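Local coordinates for protein putative oxygenase (Streptomyces viridochromogenes Tue57, PDB 4XAA) that is probably an iron- and 2-oxoglutarate-dependent oxygenase of orthosomycin biosynthesis, built on a double-stranded beta helix and crystallised here with nickel in its metal site, at residues A[18-23]-A[155-160]; A[151-156]-A[194-199]. One frame throughout, in Å; residues are numbered along the deposited sequence.

Interaction 1 (A[18-23]-A[155-160]); sequences DGFANA and AVPGSH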
ATOM      1  N   ASP A  18     -16.197   5.112  -1.337  1.00 44.25           N
ATOM      2  CA  ASP A  18     -15.114   5.843  -1.986  1.00 43.88           C
ATOM      3  C   ASP A  18     -14.020   4.945  -2.566  1.00 42.57           C
ATOM      4  O   ASP A  18     -13.211   5.424  -3.352  1.00 39.19           O
ATOM      5  CB  ASP A  18     -14.469   6.819  -1.008  1.00 40.11           C
ATOM      6  CG  ASP A  18     -15.475   7.676  -0.322  1.00 50.52           C
ATOM      7  OD1 ASP A  18     -16.538   7.885  -0.937  1.00 52.14           O
ATOM      8  OD2 ASP A  18     -15.215   8.124   0.822  1.00 52.03           O
ATOM      9  N   GLY A  19     -13.965   3.678  -2.145  1.00 36.06           N
ATOM     10  CA  GLY A  19     -12.967   2.748  -2.649  1.00 38.44           C
ATOM     11  C   GLY A  19     -11.703   2.619  -1.818  1.00 38.35           C
ATOM     12  O   GLY A  19     -10.817   1.840  -2.153  1.00 41.93           O
ATOM     13  N   PHE A  20     -11.616   3.378  -0.735  1.00 38.68           N
ATOM     14  CA  PHE A  20     -10.444   3.344   0.138  1.00 42.09           C
ATOM     15  C   PHE A  20     -10.825   3.780   1.550  1.00 40.22           C
ATOM     16  O   PHE A  20     -11.749   4.571   1.709  1.00 42.94           O
ATOM     17  CB  PHE A  20      -9.343   4.258  -0.407  1.00 38.85           C
ATOM     18  CG  PHE A  20      -9.727   5.711  -0.428  1.00 40.71           C
ATOM     19  CD1 PHE A  20     -10.477   6.227  -1.469  1.00 39.95           C
ATOM     20  CD2 PHE A  20      -9.348   6.558   0.602  1.00 42.23           C
ATOM     21  CE1 PHE A  20     -10.841   7.569  -1.489  1.00 47.89           C
ATOM     22  CE2 PHE A  20      -9.711   7.904   0.590  1.00 46.78           C
ATOM     23  CZ  PHE A  20     -10.459   8.409  -0.454  1.00 42.49           C
ATOM     24  N   ALA A  21     -10.117   3.293   2.568  1.00 37.27           N
ATOM     25  CA  ALA A  21     -10.307   3.831   3.920  1.00 41.33           C
ATOM     26  C   ALA A  21      -9.130   3.559   4.852  1.00 42.92           C
ATOM     27  O   ALA A  21      -8.508   2.506   4.793  1.00 40.70           O
ATOM     28  CB  ALA A  21     -11.576   3.284   4.530  1.00 39.87           C
ATOM     29  N   ASN A  22      -8.824   4.522   5.716  1.00 42.23           N
ATOM     30  CA  ASN A  22      -7.895   4.273   6.810  1.00 42.27           C
ATOM     31  C   ASN A  22      -8.639   3.606   7.949  1.00 40.54           C
ATOM     32  O   ASN A  22      -9.531   4.201   8.535  1.00 46.36           O
ATOM     33  CB  ASN A  22      -7.246   5.569   7.286  1.00 42.67           C
ATOM     34  CG  ASN A  22      -6.140   5.333   8.292  1.00 44.50           C
ATOM     35  OD1 ASN A  22      -5.998   4.236   8.836  1.00 48.27           O
ATOM     36  ND2 ASN A  22      -5.347   6.365   8.544  1.00 44.22           N
ATOM     37  N   ALA A  23      -8.271   2.368   8.254  1.00 40.26           N
ATOM     38  CA  ALA A  23      -8.952   1.587   9.292  1.00 42.27           C
ATOM     39  C   ALA A  23      -8.294   1.734  10.661  1.00 42.19           C
ATOM     40  O   ALA A  23      -8.748   1.154  11.639  1.00 43.14           O
ATOM     41  CB  ALA A  23      -8.986   0.115   8.909  1.00 39.58           C
ATOM     42  N   ALA A 155      -5.960   9.407  -3.975  1.00 39.70           N
ATOM     43  CA  ALA A 155      -6.952   8.609  -4.674  1.00 41.92           C
ATOM     44  C   ALA A 155      -8.064   9.478  -5.223  1.00 41.73           C
ATOM     45  O   ALA A 155      -8.246  10.617  -4.791  1.00 44.62           O
ATOM     46  CB  ALA A 155      -7.527   7.528  -3.734  1.00 39.21           C
ATOM     47  N   VAL A 156      -8.817   8.934  -6.171  1.00 38.08           N
ATOM     48  CA  VAL A 156     -10.028   9.584  -6.632  1.00 38.56           C
ATOM     49  C   VAL A 156     -11.210   8.803  -6.097  1.00 40.38           C
ATOM     50  O   VAL A 156     -11.439   7.674  -6.525  1.00 39.90           O
ATOM     51  CB  VAL A 156     -10.112   9.663  -8.178  1.00 41.48           C
ATOM     52  CG1 VAL A 156     -11.335  10.473  -8.593  1.00 36.63           C
ATOM     53  CG2 VAL A 156      -8.828  10.239  -8.771  1.00 34.72           C
ATOM     54  N   PRO A 157     -11.968   9.399  -5.155  1.00 39.14           N
ATOM     55  CA  PRO A 157     -13.098   8.743  -4.483  1.00 38.56           C
ATOM     56  C   PRO A 157     -14.139   8.260  -5.466  1.00 38.94           C
ATOM     57  O   PRO A 157     -14.510   9.011  -6.353  1.00 39.35           O
ATOM     58  CB  PRO A 157     -13.686   9.851  -3.602  1.00 38.92           C
ATOM     59  CG  PRO A 157     -12.591  10.833  -3.436  1.00 39.52           C
ATOM     60  CD  PRO A 157     -11.806  10.790  -4.713  1.00 40.34           C
ATOM     61  N   GLY A 158     -14.612   7.032  -5.304  1.00 40.75           N
ATOM     62  CA  GLY A 158     -15.629   6.500  -6.189  1.00 37.51           C
ATOM     63  C   GLY A 158     -15.100   5.882  -7.475  1.00 34.90           C
ATOM     64  O   GLY A 158     -15.860   5.284  -8.227  1.00 37.01           O
ATOM     65  N   SER A 159     -13.803   5.992  -7.733  1.00 38.02           N
ATOM     66  CA  SER A 159     -13.299   5.608  -9.056  1.00 37.44           C
ATOM     67  C   SER A 159     -13.249   4.080  -9.239  1.00 40.49           C
ATOM     68  O   SER A 159     -13.401   3.577 -10.341  1.00 41.30           O
ATOM     69  CB  SER A 159     -11.932   6.237  -9.314  1.00 36.11           C
ATOM     70  OG  SER A 159     -10.992   5.913  -8.308  1.00 37.68           O
ATOM     71  N   HIS A 160     -13.086   3.337  -8.157  1.00 40.51           N
ATOM     72  CA  HIS A 160     -13.183   1.877  -8.230  1.00 42.62           C
ATOM     73  C   HIS A 160     -14.522   1.403  -8.820  1.00 40.97           C
ATOM     74  O   HIS A 160     -14.656   0.254  -9.215  1.00 40.32           O
ATOM     75  CB  HIS A 160     -13.001   1.259  -6.839  1.00 38.24           C
ATOM     76  CG  HIS A 160     -14.098   1.617  -5.884  1.00 39.67           C
ATOM     77  ND1 HIS A 160     -14.481   2.918  -5.649  1.00 39.35           N
ATOM     78  CD2 HIS A 160     -14.904   0.843  -5.118  1.00 40.59           C
ATOM     79  CE1 HIS A 160     -15.473   2.934  -4.774  1.00 38.55           C
ATOM     80  NE2 HIS A 160     -15.739   1.688  -4.426  1.00 39.83           N
TER
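The imidazole of His160 lies flat against the backbone of Gly19: the alpha carbon sits over the ring centre, Gly19 CA 3.3 Å from the centroid and 10° off the normal, a CH-pi contact with the ring face. CG of His160 sits between its own backbone N and carbonyl carbon (chi1 65°), which lays the ring over Gly19, and Gly19 has no side chain to come between. The far end of the imidazole is fixed by a hydrogen bond from NE2 to the carbonyl O of Arg16, near the end of helix 8-18. Gly19, with positive phi, is where the chain leaves that helix and turns into strand 20-25, an outermost strand of the larger sheet of the double-stranded beta helix. In 155-160, a type II turn runs from Val156 to Ser159, and within it Gly158 N hydrogen-bonds to Asp18 O at 2.9 Å, nearly straight at 167°, the donor standing above the carbonyl plane. Val156 O accepts both Ser159 N and Ser159 OG. Further along the strand, Phe20 turns one ring face to Ala155, whose CB lies 3.9 Å from Phe20 CD1, toward the rim, while Pro157 CA meets the ring edge in plane at CE1. Phe20 also packs on Val178 and Leu194.

Interaction 2 (A[151-156]-A[194-199]); sequences GCLEAV and LVHGSG. With NI (nickel (II) ion), chain B.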
ATOM      1  N   GLY A 151       4.613  11.970   0.330  1.00 56.17           N
ATOM      2  CA  GLY A 151       4.432  10.930  -0.666  1.00 51.78           C
ATOM      3  C   GLY A 151       3.341   9.915  -0.350  1.00 54.20           C
ATOM      4  O   GLY A 151       3.335   8.815  -0.902  1.00 54.62           O
ATOM      5  N   CYS A 152       2.409  10.280   0.528  1.00 58.49           N
ATOM      6  CA  CYS A 152       1.299   9.398   0.897  1.00 52.76           C
ATOM      7  C   CYS A 152       0.412   9.038  -0.295  1.00 50.78           C
ATOM      8  O   CYS A 152       0.523   9.614  -1.375  1.00 51.66           O
ATOM      9  CB  CYS A 152       0.434  10.034   1.989  1.00 51.28           C
ATOM     10  SG  CYS A 152      -0.629  11.393   1.413  1.00 51.78           S
ATOM     11  N   LEU A 153      -0.469   8.072  -0.075  1.00 52.51           N
ATOM     12  CA  LEU A 153      -1.421   7.631  -1.074  1.00 46.67           C
ATOM     13  C   LEU A 153      -2.382   8.751  -1.446  1.00 45.84           C
ATOM     14  O   LEU A 153      -2.869   9.488  -0.584  1.00 49.16           O
ATOM     15  CB  LEU A 153      -2.200   6.421  -0.542  1.00 50.08           C
ATOM     16  CG  LEU A 153      -3.160   5.656  -1.453  1.00 48.74           C
ATOM     17  CD1 LEU A 153      -2.386   4.809  -2.431  1.00 44.93           C
ATOM     18  CD2 LEU A 153      -4.088   4.790  -0.621  1.00 52.93           C
ATOM     19  N   GLU A 154      -2.667   8.884  -2.730  1.00 41.92           N
ATOM     20  CA  GLU A 154      -3.715   9.784  -3.158  1.00 44.16           C
ATOM     21  C   GLU A 154      -4.713   8.988  -3.962  1.00 39.44           C
ATOM     22  O   GLU A 154      -4.368   7.984  -4.556  1.00 41.64           O
ATOM     23  CB  GLU A 154      -3.135  10.940  -3.955  1.00 42.19           C
ATOM     24  CG  GLU A 154      -2.058  11.683  -3.180  1.00 50.88           C
ATOM     25  CD  GLU A 154      -1.569  12.935  -3.879  1.00 62.55           C
ATOM     26  OE1 GLU A 154      -2.313  13.477  -4.726  1.00 67.25           O
ATOM     27  OE2 GLU A 154      -0.434  13.369  -3.586  1.00 66.34           O
ATOM     28  N   ALA A 155      -5.960   9.407  -3.975  1.00 39.70           N
ATOM     29  CA  ALA A 155      -6.952   8.609  -4.674  1.00 41.92           C
ATOM     30  C   ALA A 155      -8.064   9.478  -5.223  1.00 41.73           C
ATOM     31  O   ALA A 155      -8.246  10.617  -4.791  1.00 44.62           O
ATOM     32  CB  ALA A 155      -7.527   7.528  -3.734  1.00 39.21           C
ATOM     33  N   VAL A 156      -8.817   8.934  -6.171  1.00 38.08           N
ATOM     34  CA  VAL A 156     -10.028   9.584  -6.632  1.00 38.56           C
ATOM     35  C   VAL A 156     -11.210   8.803  -6.097  1.00 40.38           C
ATOM     36  O   VAL A 156     -11.439   7.674  -6.525  1.00 39.90           O
ATOM     37  CB  VAL A 156     -10.112   9.663  -8.178  1.00 41.48           C
ATOM     38  CG1 VAL A 156     -11.335  10.473  -8.593  1.00 36.63           C
ATOM     39  CG2 VAL A 156      -8.828  10.239  -8.771  1.00 34.72           C
ATOM     40  N   LEU A 194      -9.453   1.018  -7.720  1.00 43.74           N
ATOM     41  CA  LEU A 194      -9.404   2.431  -7.398  1.00 41.56           C
ATOM     42  C   LEU A 194      -8.318   3.156  -8.200  1.00 38.22           C
ATOM     43  O   LEU A 194      -7.196   2.669  -8.337  1.00 36.13           O
ATOM     44  CB  LEU A 194      -9.180   2.615  -5.897  1.00 35.75           C
ATOM     45  CG  LEU A 194      -9.023   4.046  -5.387  1.00 38.07           C
ATOM     46  CD1 LEU A 194     -10.375   4.736  -5.257  1.00 35.07           C
ATOM     47  CD2 LEU A 194      -8.279   4.030  -4.056  1.00 39.04           C
ATOM     48  N   VAL A 195      -8.664   4.327  -8.728  1.00 40.12           N
ATOM     49  CA  VAL A 195      -7.677   5.196  -9.368  1.00 39.76           C
ATOM     50  C   VAL A 195      -6.882   5.895  -8.273  1.00 38.77           C
ATOM     51  O   VAL A 195      -7.447   6.577  -7.430  1.00 35.50           O
ATOM     52  CB  VAL A 195      -8.329   6.215 -10.288  1.00 34.23           C
ATOM     53  CG1 VAL A 195      -7.278   7.141 -10.867  1.00 43.17           C
ATOM     54  CG2 VAL A 195      -9.086   5.505 -11.368  1.00 34.85           C
ATOM     55  N   HIS A 196      -5.573   5.678  -8.271  1.00 41.82           N
ATOM     56  CA  HIS A 196      -4.740   6.096  -7.156  1.00 40.81           C
ATOM     57  C   HIS A 196      -3.290   6.206  -7.591  1.00 44.39           C
ATOM     58  O   HIS A 196      -2.886   5.626  -8.597  1.00 40.07           O
ATOM     59  CB  HIS A 196      -4.870   5.118  -5.982  1.00 36.91           C
ATOM     60  CG  HIS A 196      -4.330   3.751  -6.270  1.00 41.07           C
ATOM     61  ND1 HIS A 196      -5.032   2.806  -6.991  1.00 39.24           N
ATOM     62  CD2 HIS A 196      -3.153   3.168  -5.935  1.00 36.54           C
ATOM     63  CE1 HIS A 196      -4.309   1.706  -7.095  1.00 35.60           C
ATOM     64  NE2 HIS A 196      -3.166   1.899  -6.462  1.00 39.75           N
ATOM     65  N   GLY A 197      -2.525   6.977  -6.825  1.00 48.13           N
ATOM     66  CA  GLY A 197      -1.101   7.157  -7.044  1.00 42.93           C
ATOM     67  C   GLY A 197      -0.496   7.698  -5.766  1.00 46.03           C
ATOM     68  O   GLY A 197      -1.100   7.595  -4.698  1.00 46.94           O
ATOM     69  N   SER A 198       0.700   8.264  -5.858  1.00 45.19           N
ATOM     70  CA  SER A 198       1.306   8.946  -4.719  1.00 49.69           C
ATOM     71  C   SER A 198       2.348   9.918  -5.249  1.00 50.21           C
ATOM     72  O   SER A 198       3.000   9.640  -6.248  1.00 47.59           O
ATOM     73  CB  SER A 198       1.930   7.947  -3.731  1.00 47.62           C
ATOM     74  OG  SER A 198       2.941   7.152  -4.351  1.00 47.82           O
ATOM     75  N   GLY A 199       2.501  11.068  -4.608  1.00 48.94           N
ATOM     76  CA  GLY A 199       3.450  12.044  -5.106  1.00 46.24           C
ATOM     77  C   GLY A 199       4.884  11.697  -4.765  1.00 43.14           C
ATOM     78  O   GLY A 199       5.158  10.659  -4.169  1.00 50.25           O
TER
HETATM   79 NI    NI B 301      -1.341   0.615  -6.683  1.00 58.16          NI
HETATM   80  O   HOH W   1      -1.676  -0.419  -4.746  1.00 37.10           O
HETATM   81  O   HOH W   2       0.646   1.771  -5.559  1.00 41.74           O
HETATM   82  O   HOH W   3       0.793  -0.364  -6.465  1.00 46.79           O
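Strands 153-155 and 196-198 run antiparallel, their axes 4.6 Å apart at closest approach, with Glu154 and Gly197 paired by two backbone hydrogen bonds, Glu154 N to Gly197 O at 2.8 Å and Gly197 N to Glu154 O, while Val156 N also donates to Val195 O. The side chains of Ala155 and His196, a non-hydrogen-bonded pair, stand on the same face of the sheet. There Leu194 reaches over with CD2 to Ala155 CB at 3.6 Å, while its other methyl, CD1, rests against Val156 O. The valines Val156 and Val195 lie side by side, pointing the same way, Val156 CG2 to Val195 CG1 4.0 Å, and helix 168-174 packs on both through Val171. Leu153 and His196 cross obliquely, Leu153 CD1 coming 3.9 Å from His196 CD2. The imidazole itself is held at both nitrogens. With CG of His196 between the backbone N and the carbonyl carbon (chi1 66°), the ring is set so that ND1 reaches back to Leu194 O while NE2 points to the metal. ND1 of His196 donates to Leu194 O at 2.6 Å; the acceptor lies in the ring plane, which limits rotation about the CB-CG bond. His196 NE2 binds the nickel at 2.2 Å. His125, Asp127 and three waters are the other ligands. Two histidines and an aspartate on a double-stranded beta helix form the facial triad characteristic of 2-oxoglutarate-dependent oxygenases, and nickel here probably occupies the site of the catalytic iron.

From the N terminus, the chain leaves helix 8-18 and enters strand 20-25, then travels 131 residues, more than half of the chain, before interaction 1 brings 155-160 back against it. Interaction 2 closes a much shorter loop, 37 residues holding helix 168-174 and strands 178-179 and 186-191, between 151-156 and 194-199. The contacts meet at Ala155 and Val156, so the second loop starts where the first one ends. Ser159 OG probably hydrogen-bonds to Val195 N, and Leu194 CD1 packs against Asp18 O, joining them directly. Together they tie the N-terminal edge of the larger sheet to the smaller sheet that carries the metal ligand His196.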